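Local coordinates for dipeptide Epimerase (PDB 3JVA), which belongs to the mandelate racemase/muconate lactonizing enzyme family of the enolase superfamily and carries a magnesium ion in its barrel domain, at residues P329-G333 with L350-H354; E40-Y45 with D108-K113; I26-S31 with A294-T298; H7-S11 with L63-E67. All coordinates share one frame; numbering follows the deposited sequence.

Interaction 1: P329-G333 with L350-H354; sequences PVTGG and LGISH
Leu350 meets Gly333 through backbone alone, its carbonyl O facing the CA of that glycine. At Gly351 the carbonyl O draws a weak, bent bond from Gly333 N (3.4 Å) and a CA-H...O contact from Gly332 CA (3.5 Å), an approach that depends on Gly332 carrying no side chain. Ile352 then sends its CG2 across Val330 CG2 at 3.7 Å, while its CG1 lies against the backbone of Gly333; Thr302 of helix 298-310 also touches Ile352. The firm backbone pairing comes at Ser353, whose N and O both bond Thr331: Ser353 N to Thr331 O is 2.9 Å and Thr331 N to Ser353 O is 2.8 Å, with N-H...O angles of 163° and 165°. The Ser353 hydroxyl lies beside Thr331 on the same face. His354 ends the chain, and its OXT accepts a 2.6 Å bond from Thr331 OG1, which a chi1 of -61° sets beside its own backbone N, on the carboxylate's side. The other terminal oxygen, His354 O, is bridged by a water to Pro329 O. The outcome is a short antiparallel ladder with a single sound hydrogen-bonded pair, Thr331 with Ser353, which fastens the C-terminal tail.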
loop_
_atom_site.group_PDB
_atom_site.type_symbol
_atom_site.label_atom_id
_atom_site.label_comp_id
_atom_site.label_asym_id
_atom_site.label_seq_id
_atom_site.Cartn_x
_atom_site.Cartn_y
_atom_site.Cartn_z
ATOM N N PRO B 329 -17.201 50.718 4.312
ATOM C CA PRO B 329 -18.534 50.484 3.747
ATOM C C PRO B 329 -19.624 50.386 4.814
ATOM O O PRO B 329 -20.813 50.516 4.511
ATOM C CB PRO B 329 -18.353 49.178 2.971
ATOM C CG PRO B 329 -17.339 48.433 3.818
ATOM C CD PRO B 329 -16.344 49.523 4.182
ATOM N N VAL B 330 -19.210 50.170 6.059
ATOM C CA VAL B 330 -20.137 50.042 7.178
ATOM C C VAL B 330 -19.560 50.680 8.438
ATOM O O VAL B 330 -18.431 51.167 8.437
ATOM C CB VAL B 330 -20.427 48.561 7.499
ATOM C CG1 VAL B 330 -20.982 47.856 6.271
ATOM C CG2 VAL B 330 -19.150 47.883 7.987
ATOM N N THR B 331 -20.343 50.662 9.510
ATOM C CA THR B 331 -19.919 51.221 10.792
ATOM C C THR B 331 -19.579 50.063 11.728
ATOM O O THR B 331 -20.244 49.030 11.704
ATOM C CB THR B 331 -21.052 52.062 11.440
ATOM O OG1 THR B 331 -21.390 53.158 10.581
ATOM C CG2 THR B 331 -20.616 52.603 12.796
ATOM N N GLY B 332 -18.541 50.230 12.543
ATOM C CA GLY B 332 -18.165 49.187 13.480
ATOM C C GLY B 332 -17.287 48.092 12.903
ATOM O O GLY B 332 -16.812 48.194 11.773
ATOM N N GLY B 333 -17.074 47.041 13.689
ATOM C CA GLY B 333 -16.239 45.939 13.248
ATOM C C GLY B 333 -14.777 46.345 13.223
ATOM O O GLY B 333 -14.396 47.360 13.809
ATOM N N LEU B 350 -21.298 40.801 15.171
ATOM C CA LEU B 350 -20.122 41.385 14.535
ATOM C C LEU B 350 -19.855 42.813 14.998
ATOM O O LEU B 350 -18.796 43.369 14.708
ATOM C CB LEU B 350 -20.291 41.387 13.016
ATOM C CG LEU B 350 -20.479 40.033 12.330
ATOM C CD1 LEU B 350 -20.836 40.254 10.872
ATOM C CD2 LEU B 350 -19.207 39.204 12.463
ATOM N N GLY B 351 -20.814 43.401 15.709
ATOM C CA GLY B 351 -20.662 44.772 16.179
ATOM C C GLY B 351 -20.705 45.754 15.019
ATOM O O GLY B 351 -20.166 46.861 15.095
ATOM N N ILE B 352 -21.369 45.348 13.943
ATOM C CA ILE B 352 -21.474 46.162 12.738
ATOM C C ILE B 352 -22.876 46.735 12.522
ATOM O O ILE B 352 -23.876 46.118 12.894
ATOM C CB ILE B 352 -21.050 45.319 11.504
ATOM C CG1 ILE B 352 -19.541 45.050 11.573
ATOM C CG2 ILE B 352 -21.424 46.021 10.206
ATOM C CD1 ILE B 352 -19.025 44.128 10.479
ATOM N N SER B 353 -22.932 47.930 11.938
ATOM C CA SER B 353 -24.196 48.600 11.637
ATOM C C SER B 353 -24.025 49.415 10.354
ATOM O O SER B 353 -22.922 49.493 9.805
ATOM C CB SER B 353 -24.611 49.518 12.792
ATOM O OG SER B 353 -23.625 50.501 13.051
ATOM N N HIS B 354 -25.113 50.008 9.874
ATOM C CA HIS B 354 -25.080 50.809 8.653
ATOM C C HIS B 354 -23.909 51.783 8.616
ATOM O O HIS B 354 -23.259 51.865 7.554
ATOM C CB HIS B 354 -26.389 51.589 8.492
ATOM C CG HIS B 354 -27.598 50.716 8.372
ATOM N ND1 HIS B 354 -27.723 49.746 7.401
ATOM C CD2 HIS B 354 -28.736 50.665 9.104
ATOM C CE1 HIS B 354 -28.885 49.134 7.540
ATOM N NE2 HIS B 354 -29.519 49.672 8.567
ATOM O OXT HIS B 354 -23.674 52.470 9.633
HETATM O O HOH W 1 -23.646 50.469 5.275
#

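Interaction 2: E40-Y45 with D108-K113; sequences EGLVGY and DLMGQK
Gln112 NE2 lies between two acceptors. Across the contact it donates to Val43 O at 2.6 Å, short but bent (134° at the hydrogen) and tilted from the amide plane; one helical turn back it makes a weak 3.2 Å bond to Asp108 OD1. The other end of the amide, Gln112 OE1, reaches Val43 N through a water, so a single side chain serves both backbone polar atoms of Val43. Asp108 is shared in turn: its OD2 uses the anti lone pair for Tyr45 N (2.9 Å, 163° at the hydrogen), while OD1 also takes Leu350 N from the C-terminal tail. OD2 lies at the edge of the Tyr45 ring, near the ring plane. Leu109 supplies the apolar approach to the backbone: its CD2 rests 3.4 Å from Gly44 N, a fit that the missing side chain of Gly44 permits. The axes of strand and helix pass within 7.2 Å. Toward the helix's C-terminal side, Leu42 CD1 lies 3.9 Å from Lys113 CA. Lys113 bends about its CB-CG bond (chi2 62°), which brings NZ to Glu40 OE1 for a salt bridge of 2.9 Å on the syn lone pair. The arrangement is a helix laid on the edge strand of an antiparallel sheet, as in the alpha+beta N-terminal domain of this family.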
loop_
_atom_site.group_PDB
_atom_site.type_symbol
_atom_site.label_atom_id
_atom_site.label_comp_id
_atom_site.label_asym_id
_atom_site.label_seq_id
_atom_site.Cartn_x
_atom_site.Cartn_y
_atom_site.Cartn_z
ATOM N N GLU B 40 -38.665 39.929 14.065
ATOM C CA GLU B 40 -38.602 40.754 15.269
ATOM C C GLU B 40 -37.860 42.076 15.092
ATOM O O GLU B 40 -37.898 42.938 15.971
ATOM C CB GLU B 40 -37.986 39.954 16.425
ATOM C CG GLU B 40 -36.619 39.350 16.128
ATOM C CD GLU B 40 -36.184 38.349 17.189
ATOM O OE1 GLU B 40 -35.837 38.768 18.314
ATOM O OE2 GLU B 40 -36.202 37.135 16.894
ATOM N N GLY B 41 -37.177 42.241 13.965
ATOM C CA GLY B 41 -36.472 43.487 13.730
ATOM C C GLY B 41 -34.956 43.443 13.794
ATOM O O GLY B 41 -34.305 44.430 13.457
ATOM N N LEU B 42 -34.382 42.332 14.243
ATOM C CA LEU B 42 -32.923 42.229 14.299
ATOM C C LEU B 42 -32.395 42.054 12.880
ATOM O O LEU B 42 -33.038 41.416 12.047
ATOM C CB LEU B 42 -32.487 41.037 15.152
ATOM C CG LEU B 42 -32.822 41.071 16.646
ATOM C CD1 LEU B 42 -32.334 39.789 17.305
ATOM C CD2 LEU B 42 -32.177 42.288 17.292
ATOM N N VAL B 43 -31.220 42.607 12.608
ATOM C CA VAL B 43 -30.633 42.505 11.278
ATOM C C VAL B 43 -29.198 41.999 11.360
ATOM O O VAL B 43 -28.436 42.428 12.225
ATOM C CB VAL B 43 -30.636 43.878 10.567
ATOM C CG1 VAL B 43 -29.957 43.765 9.208
ATOM C CG2 VAL B 43 -32.068 44.371 10.398
ATOM N N GLY B 44 -28.841 41.089 10.459
ATOM C CA GLY B 44 -27.494 40.545 10.443
ATOM C C GLY B 44 -26.789 40.945 9.162
ATOM O O GLY B 44 -27.420 41.029 8.110
ATOM N N TYR B 45 -25.483 41.186 9.244
ATOM C CA TYR B 45 -24.714 41.591 8.075
ATOM C C TYR B 45 -23.764 40.507 7.594
ATOM O O TYR B 45 -23.128 39.828 8.392
ATOM C CB TYR B 45 -23.906 42.849 8.392
ATOM C CG TYR B 45 -24.773 44.048 8.696
ATOM C CD1 TYR B 45 -25.264 44.856 7.669
ATOM C CD2 TYR B 45 -25.127 44.357 10.006
ATOM C CE1 TYR B 45 -26.090 45.949 7.945
ATOM C CE2 TYR B 45 -25.952 45.446 10.295
ATOM C CZ TYR B 45 -26.427 46.234 9.260
ATOM O OH TYR B 45 -27.232 47.314 9.547
ATOM N N ASP B 108 -24.144 36.578 12.605
ATOM C CA ASP B 108 -24.252 37.916 13.196
ATOM C C ASP B 108 -25.583 37.962 13.950
ATOM O O ASP B 108 -25.649 38.441 15.086
ATOM C CB ASP B 108 -24.209 38.990 12.102
ATOM C CG ASP B 108 -24.155 40.406 12.667
ATOM O OD1 ASP B 108 -23.798 40.570 13.853
ATOM O OD2 ASP B 108 -24.457 41.358 11.918
ATOM N N LEU B 109 -26.632 37.434 13.317
ATOM C CA LEU B 109 -27.961 37.394 13.928
ATOM C C LEU B 109 -27.963 36.526 15.184
ATOM O O LEU B 109 -28.635 36.848 16.162
ATOM C CB LEU B 109 -29.006 36.874 12.926
ATOM C CG LEU B 109 -29.526 37.896 11.903
ATOM C CD1 LEU B 109 -30.380 37.200 10.847
ATOM C CD2 LEU B 109 -30.344 38.974 12.632
ATOM N N MET B 110 -27.223 35.419 15.164
ATOM C CA MET B 110 -27.149 34.558 16.339
ATOM C C MET B 110 -26.571 35.352 17.515
ATOM O O MET B 110 -27.080 35.288 18.638
ATOM C CB MET B 110 -26.260 33.339 16.065
ATOM C CG MET B 110 -26.871 32.317 15.122
ATOM S SD MET B 110 -25.845 30.832 15.030
ATOM C CE MET B 110 -25.831 30.536 13.234
ATOM N N GLY B 111 -25.501 36.095 17.254
ATOM C CA GLY B 111 -24.888 36.886 18.311
ATOM C C GLY B 111 -25.828 37.965 18.822
ATOM O O GLY B 111 -25.932 38.200 20.028
ATOM N N GLN B 112 -26.527 38.619 17.903
ATOM C CA GLN B 112 -27.452 39.674 18.286
ATOM C C GLN B 112 -28.598 39.143 19.143
ATOM O O GLN B 112 -28.967 39.766 20.135
ATOM C CB GLN B 112 -27.976 40.387 17.040
ATOM C CG GLN B 112 -26.887 41.208 16.359
ATOM C CD GLN B 112 -27.394 42.014 15.191
ATOM O OE1 GLN B 112 -28.391 42.727 15.300
ATOM N NE2 GLN B 112 -26.700 41.920 14.062
ATOM N N LYS B 113 -29.145 37.986 18.779
ATOM C CA LYS B 113 -30.241 37.397 19.549
ATOM C C LYS B 113 -29.767 36.912 20.921
ATOM O O LYS B 113 -30.473 37.073 21.923
ATOM C CB LYS B 113 -30.868 36.230 18.783
ATOM C CG LYS B 113 -32.057 35.585 19.487
ATOM C CD LYS B 113 -33.203 36.578 19.674
ATOM C CE LYS B 113 -34.449 35.892 20.229
ATOM N NZ LYS B 113 -35.561 36.855 20.482
HETATM O O HOH W 2 -30.161 44.406 14.593
#

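Interaction 3: I26-S31 with A294-T298; sequences IESADS and AEETT
Glu295 reaches across to the corner at Ser28 where the chain passes from strand 24-27 to strand 29-38. Its CB stands 4.2 Å from Asp30 O. The chain then bends at CB-CG (chi2 -149°), and CG leads on toward Ile26, whose CG2 meets the carboxylate carbon CD at 4.1 Å, the two side chains crossing at an angle. At the tip, Glu295 OE1 accepts the N-H of Asp30 at 2.8 Å. This bond is nearly straight, 173° at the hydrogen, and enters on the anti side of the carboxylate, 20° out of its plane. The same OE1 lies 3.0 Å from Ser28 O; both are acceptors, so that approach is a close polar contact without a bond. Ser28 OG donates to Asp30 OD1 at 2.7 Å, a separate bond within the corner.

The segment 294-298 is the loop that follows barrel strand 287-290 and leads into helix 298-310, and the contact is therefore one between the N-terminal capping domain and the barrel, the pairing characteristic of the enolase superfamily. The side chain of Ala294 lies about 11 Å from the magnesium ion, which is bound by Asp189, Glu215 and Asp240.

Farther along, Ala29 CB packs on Thr297 CG2 at 4.0 Å. Ser31 CB abuts Glu295 O at 3.4 Å, and that buried carbonyl has no hydrogen-bonding partner in the model. The hydroxyls of Ser31 and Thr297 instead converge on Glu47 OE2.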
loop_
_atom_site.group_PDB
_atom_site.type_symbol
_atom_site.label_atom_id
_atom_site.label_comp_id
_atom_site.label_asym_id
_atom_site.label_seq_id
_atom_site.Cartn_x
_atom_site.Cartn_y
_atom_site.Cartn_z
ATOM N N ILE B 26 -6.555 45.337 -10.105
ATOM C CA ILE B 26 -7.760 45.602 -9.332
ATOM C C ILE B 26 -7.532 46.885 -8.543
ATOM O O ILE B 26 -6.581 46.974 -7.765
ATOM C CB ILE B 26 -8.044 44.464 -8.332
ATOM C CG1 ILE B 26 -8.132 43.126 -9.072
ATOM C CG2 ILE B 26 -9.342 44.743 -7.580
ATOM C CD1 ILE B 26 -8.318 41.937 -8.157
ATOM N N GLU B 27 -8.390 47.880 -8.741
ATOM C CA GLU B 27 -8.234 49.139 -8.020
ATOM C C GLU B 27 -9.389 49.438 -7.079
ATOM O O GLU B 27 -9.396 50.463 -6.400
ATOM C CB GLU B 27 -8.041 50.298 -9.003
ATOM C CG GLU B 27 -8.992 50.310 -10.180
ATOM C CD GLU B 27 -8.666 51.417 -11.172
ATOM O OE1 GLU B 27 -9.324 51.484 -12.233
ATOM O OE2 GLU B 27 -7.750 52.220 -10.891
ATOM N N SER B 28 -10.355 48.529 -7.027
ATOM C CA SER B 28 -11.513 48.701 -6.162
ATOM C C SER B 28 -11.953 47.347 -5.619
ATOM O O SER B 28 -11.835 46.332 -6.303
ATOM C CB SER B 28 -12.663 49.342 -6.950
ATOM O OG SER B 28 -13.794 49.577 -6.127
ATOM N N ALA B 29 -12.434 47.334 -4.380
ATOM C CA ALA B 29 -12.921 46.106 -3.767
ATOM C C ALA B 29 -14.425 46.112 -3.984
ATOM O O ALA B 29 -15.156 46.823 -3.297
ATOM C CB ALA B 29 -12.604 46.094 -2.286
ATOM N N ASP B 30 -14.881 45.333 -4.958
ATOM C CA ASP B 30 -16.301 45.277 -5.271
ATOM C C ASP B 30 -16.891 43.961 -4.780
ATOM O O ASP B 30 -16.591 42.893 -5.317
ATOM C CB ASP B 30 -16.501 45.448 -6.780
ATOM C CG ASP B 30 -15.877 46.739 -7.307
ATOM O OD1 ASP B 30 -15.642 47.661 -6.495
ATOM O OD2 ASP B 30 -15.626 46.840 -8.526
ATOM N N SER B 31 -17.732 44.046 -3.754
ATOM C CA SER B 31 -18.337 42.859 -3.166
ATOM C C SER B 31 -19.842 42.974 -2.981
ATOM O O SER B 31 -20.449 44.009 -3.258
ATOM C CB SER B 31 -17.706 42.583 -1.803
ATOM O OG SER B 31 -17.879 43.704 -0.946
ATOM N N ALA B 294 -8.869 39.710 -1.945
ATOM C CA ALA B 294 -8.474 41.053 -2.340
ATOM C C ALA B 294 -9.719 41.929 -2.416
ATOM O O ALA B 294 -9.648 43.149 -2.237
ATOM C CB ALA B 294 -7.779 41.013 -3.707
ATOM N N GLU B 295 -10.864 41.301 -2.664
ATOM C CA GLU B 295 -12.105 42.051 -2.788
ATOM C C GLU B 295 -13.138 41.927 -1.669
ATOM O O GLU B 295 -14.340 42.001 -1.928
ATOM C CB GLU B 295 -12.760 41.758 -4.145
ATOM C CG GLU B 295 -11.855 42.126 -5.318
ATOM C CD GLU B 295 -12.614 42.566 -6.557
ATOM O OE1 GLU B 295 -13.253 43.645 -6.516
ATOM O OE2 GLU B 295 -12.567 41.837 -7.571
ATOM N N GLU B 296 -12.690 41.712 -0.434
ATOM C CA GLU B 296 -13.645 41.690 0.664
ATOM C C GLU B 296 -13.308 42.872 1.563
ATOM O O GLU B 296 -12.244 43.486 1.425
ATOM C CB GLU B 296 -13.645 40.366 1.441
ATOM C CG GLU B 296 -12.385 39.968 2.156
ATOM C CD GLU B 296 -12.578 38.630 2.850
ATOM O OE1 GLU B 296 -13.386 38.567 3.803
ATOM O OE2 GLU B 296 -11.944 37.642 2.430
ATOM N N THR B 297 -14.205 43.195 2.480
ATOM C CA THR B 297 -13.993 44.356 3.316
ATOM C C THR B 297 -14.314 44.144 4.790
ATOM O O THR B 297 -14.128 43.055 5.326
ATOM C CB THR B 297 -14.806 45.545 2.748
ATOM O OG1 THR B 297 -16.201 45.207 2.713
ATOM C CG2 THR B 297 -14.359 45.845 1.315
ATOM N N THR B 298 -14.801 45.196 5.435
ATOM C CA THR B 298 -15.098 45.161 6.860
ATOM C C THR B 298 -15.877 43.958 7.387
ATOM O O THR B 298 -15.462 43.326 8.359
ATOM C CB THR B 298 -15.827 46.447 7.280
ATOM O OG1 THR B 298 -15.072 47.580 6.827
ATOM C CG2 THR B 298 -15.970 46.506 8.791
#

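Interaction 4: H7-S11 with L63-E67; sequences HVRAS and LETIE
Apolar packing comes first, and most of it falls on Val8. Its CG2 branch lies anti to the backbone N and meets Leu63 CD2 at 3.7 Å and Ile66 CG2 at 4.0 Å, entering between two side chains on the helix face. The Leu63 end divides its contacts: CD2 takes Val8 and also nears the carbonyl O of Arg9, while CD1 stands 4.5 Å from Ala10 CB, a looser touch.

A second kind of contact sets aliphatic carbon against a carboxylate. Val8 CG1, placed between the backbone N and the carbonyl carbon (chi1 68°), lies 3.5 Å from Glu67 OE1. Glu67 folds at chi2 (-85°), which sets its carboxylate against the valine methyl.

Polar bonding across the two segments runs through solvent, since no direct hydrogen bond joins them. A water accepts from Val8 N at 2.9 Å and donates to Glu67 OE1 at 3.2 Å.

Strand and helix run almost exactly antiparallel (172°), their axes 9.1 Å apart at the nearest point. The strand hydrogen-bonds to its neighbour, strand 29-38, Arg9 pairing with Ile33 and Ser11 with Ser31. Ile66 packs in addition against Val34 of that strand and against Ala98 and Ala101 of helix 96-114, while Glu64 OE1 turns to Ala60 N of a second subunit, placing helix 59-73 between the sheet, helix 96-114 and the subunit boundary.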
loop_
_atom_site.group_PDB
_atom_site.type_symbol
_atom_site.label_atom_id
_atom_site.label_comp_id
_atom_site.label_asym_id
_atom_site.label_seq_id
_atom_site.Cartn_x
_atom_site.Cartn_y
_atom_site.Cartn_z
ATOM N N HIS B 7 -31.887 41.180 2.101
ATOM C CA HIS B 7 -31.573 42.288 1.204
ATOM C C HIS B 7 -30.114 42.212 0.776
ATOM O O HIS B 7 -29.249 41.911 1.595
ATOM C CB HIS B 7 -31.813 43.620 1.923
ATOM C CG HIS B 7 -33.141 43.705 2.610
ATOM N ND1 HIS B 7 -33.273 43.705 3.982
ATOM C CD2 HIS B 7 -34.399 43.773 2.113
ATOM C CE1 HIS B 7 -34.554 43.771 4.301
ATOM N NE2 HIS B 7 -35.259 43.813 3.185
ATOM N N VAL B 8 -29.838 42.468 -0.501
ATOM C CA VAL B 8 -28.458 42.443 -0.975
ATOM C C VAL B 8 -28.135 43.679 -1.801
ATOM O O VAL B 8 -28.982 44.187 -2.536
ATOM C CB VAL B 8 -28.145 41.179 -1.823
ATOM C CG1 VAL B 8 -28.904 41.216 -3.136
ATOM C CG2 VAL B 8 -26.636 41.087 -2.077
ATOM N N ARG B 9 -26.906 44.168 -1.661
ATOM C CA ARG B 9 -26.465 45.338 -2.400
ATOM C C ARG B 9 -25.034 45.122 -2.868
ATOM O O ARG B 9 -24.330 44.248 -2.369
ATOM C CB ARG B 9 -26.527 46.591 -1.514
ATOM C CG ARG B 9 -25.443 46.693 -0.424
ATOM C CD ARG B 9 -25.598 48.007 0.345
ATOM N NE ARG B 9 -24.578 48.287 1.361
ATOM C CZ ARG B 9 -23.373 48.798 1.112
ATOM N NH1 ARG B 9 -23.004 49.083 -0.131
ATOM N NH2 ARG B 9 -22.551 49.088 2.117
ATOM N N ALA B 10 -24.617 45.902 -3.854
ATOM C CA ALA B 10 -23.254 45.810 -4.333
ATOM C C ALA B 10 -22.512 46.815 -3.467
ATOM O O ALA B 10 -23.118 47.751 -2.940
ATOM C CB ALA B 10 -23.173 46.205 -5.806
ATOM N N SER B 11 -21.213 46.606 -3.294
ATOM C CA SER B 11 -20.398 47.512 -2.498
ATOM C C SER B 11 -19.131 47.717 -3.295
ATOM O O SER B 11 -18.528 46.749 -3.745
ATOM C CB SER B 11 -20.059 46.887 -1.141
ATOM O OG SER B 11 -19.179 47.706 -0.379
ATOM N N LEU B 63 -24.163 37.974 -6.656
ATOM C CA LEU B 63 -25.394 38.706 -6.375
ATOM C C LEU B 63 -26.602 37.861 -6.768
ATOM O O LEU B 63 -27.564 37.748 -6.005
ATOM C CB LEU B 63 -25.414 40.039 -7.131
ATOM C CG LEU B 63 -24.433 41.106 -6.632
ATOM C CD1 LEU B 63 -24.404 42.275 -7.603
ATOM C CD2 LEU B 63 -24.846 41.573 -5.230
ATOM N N GLU B 64 -26.555 37.258 -7.954
ATOM C CA GLU B 64 -27.664 36.428 -8.413
ATOM C C GLU B 64 -27.923 35.254 -7.471
ATOM O O GLU B 64 -29.071 34.975 -7.102
ATOM C CB GLU B 64 -27.405 35.908 -9.835
ATOM C CG GLU B 64 -28.412 34.847 -10.296
ATOM C CD GLU B 64 -28.335 34.519 -11.784
ATOM O OE1 GLU B 64 -27.235 34.566 -12.369
ATOM O OE2 GLU B 64 -29.386 34.191 -12.371
ATOM N N THR B 65 -26.859 34.567 -7.073
ATOM C CA THR B 65 -27.003 33.422 -6.184
ATOM C C THR B 65 -27.533 33.833 -4.816
ATOM O O THR B 65 -28.402 33.165 -4.261
ATOM C CB THR B 65 -25.661 32.679 -6.018
ATOM O OG1 THR B 65 -25.198 32.254 -7.306
ATOM C CG2 THR B 65 -25.828 31.456 -5.117
ATOM N N ILE B 66 -27.028 34.936 -4.271
ATOM C CA ILE B 66 -27.500 35.381 -2.965
ATOM C C ILE B 66 -29.006 35.632 -2.995
ATOM O O ILE B 66 -29.715 35.292 -2.049
ATOM C CB ILE B 66 -26.772 36.663 -2.505
ATOM C CG1 ILE B 66 -25.302 36.337 -2.215
ATOM C CG2 ILE B 66 -27.453 37.236 -1.255
ATOM C CD1 ILE B 66 -24.468 37.536 -1.837
ATOM N N GLU B 67 -29.494 36.216 -4.087
ATOM C CA GLU B 67 -30.926 36.488 -4.227
ATOM C C GLU B 67 -31.716 35.184 -4.193
ATOM O O GLU B 67 -32.795 35.110 -3.591
ATOM C CB GLU B 67 -31.192 37.220 -5.543
ATOM C CG GLU B 67 -30.555 38.598 -5.625
ATOM C CD GLU B 67 -31.411 39.688 -5.004
ATOM O OE1 GLU B 67 -31.852 39.525 -3.842
ATOM O OE2 GLU B 67 -31.639 40.716 -5.683
HETATM O O HOH W 3 -32.056 42.350 -2.346
#

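From the N terminus, interaction 4 opens on strand 3-21, followed by interaction 3 at the strand corner and interaction 2 at strand 43-48. Interaction 4 closes first, at helix 59-73, and so crosses both others; interaction 2 closes next at helix 96-114, nested within the long loop that interaction 3 closes only at residues 294-298 in the barrel domain. Interaction 1 opens and closes last, in series with all three. Interactions 2 and 4 bring two helices to one antiparallel sheet, and interaction 3 joins that sheet to the barrel. Interaction 1 touches the other three: its 350-354 segment meets helix 96-114, and its 329-333 segment lies against residues 297-298 and strand 3-21.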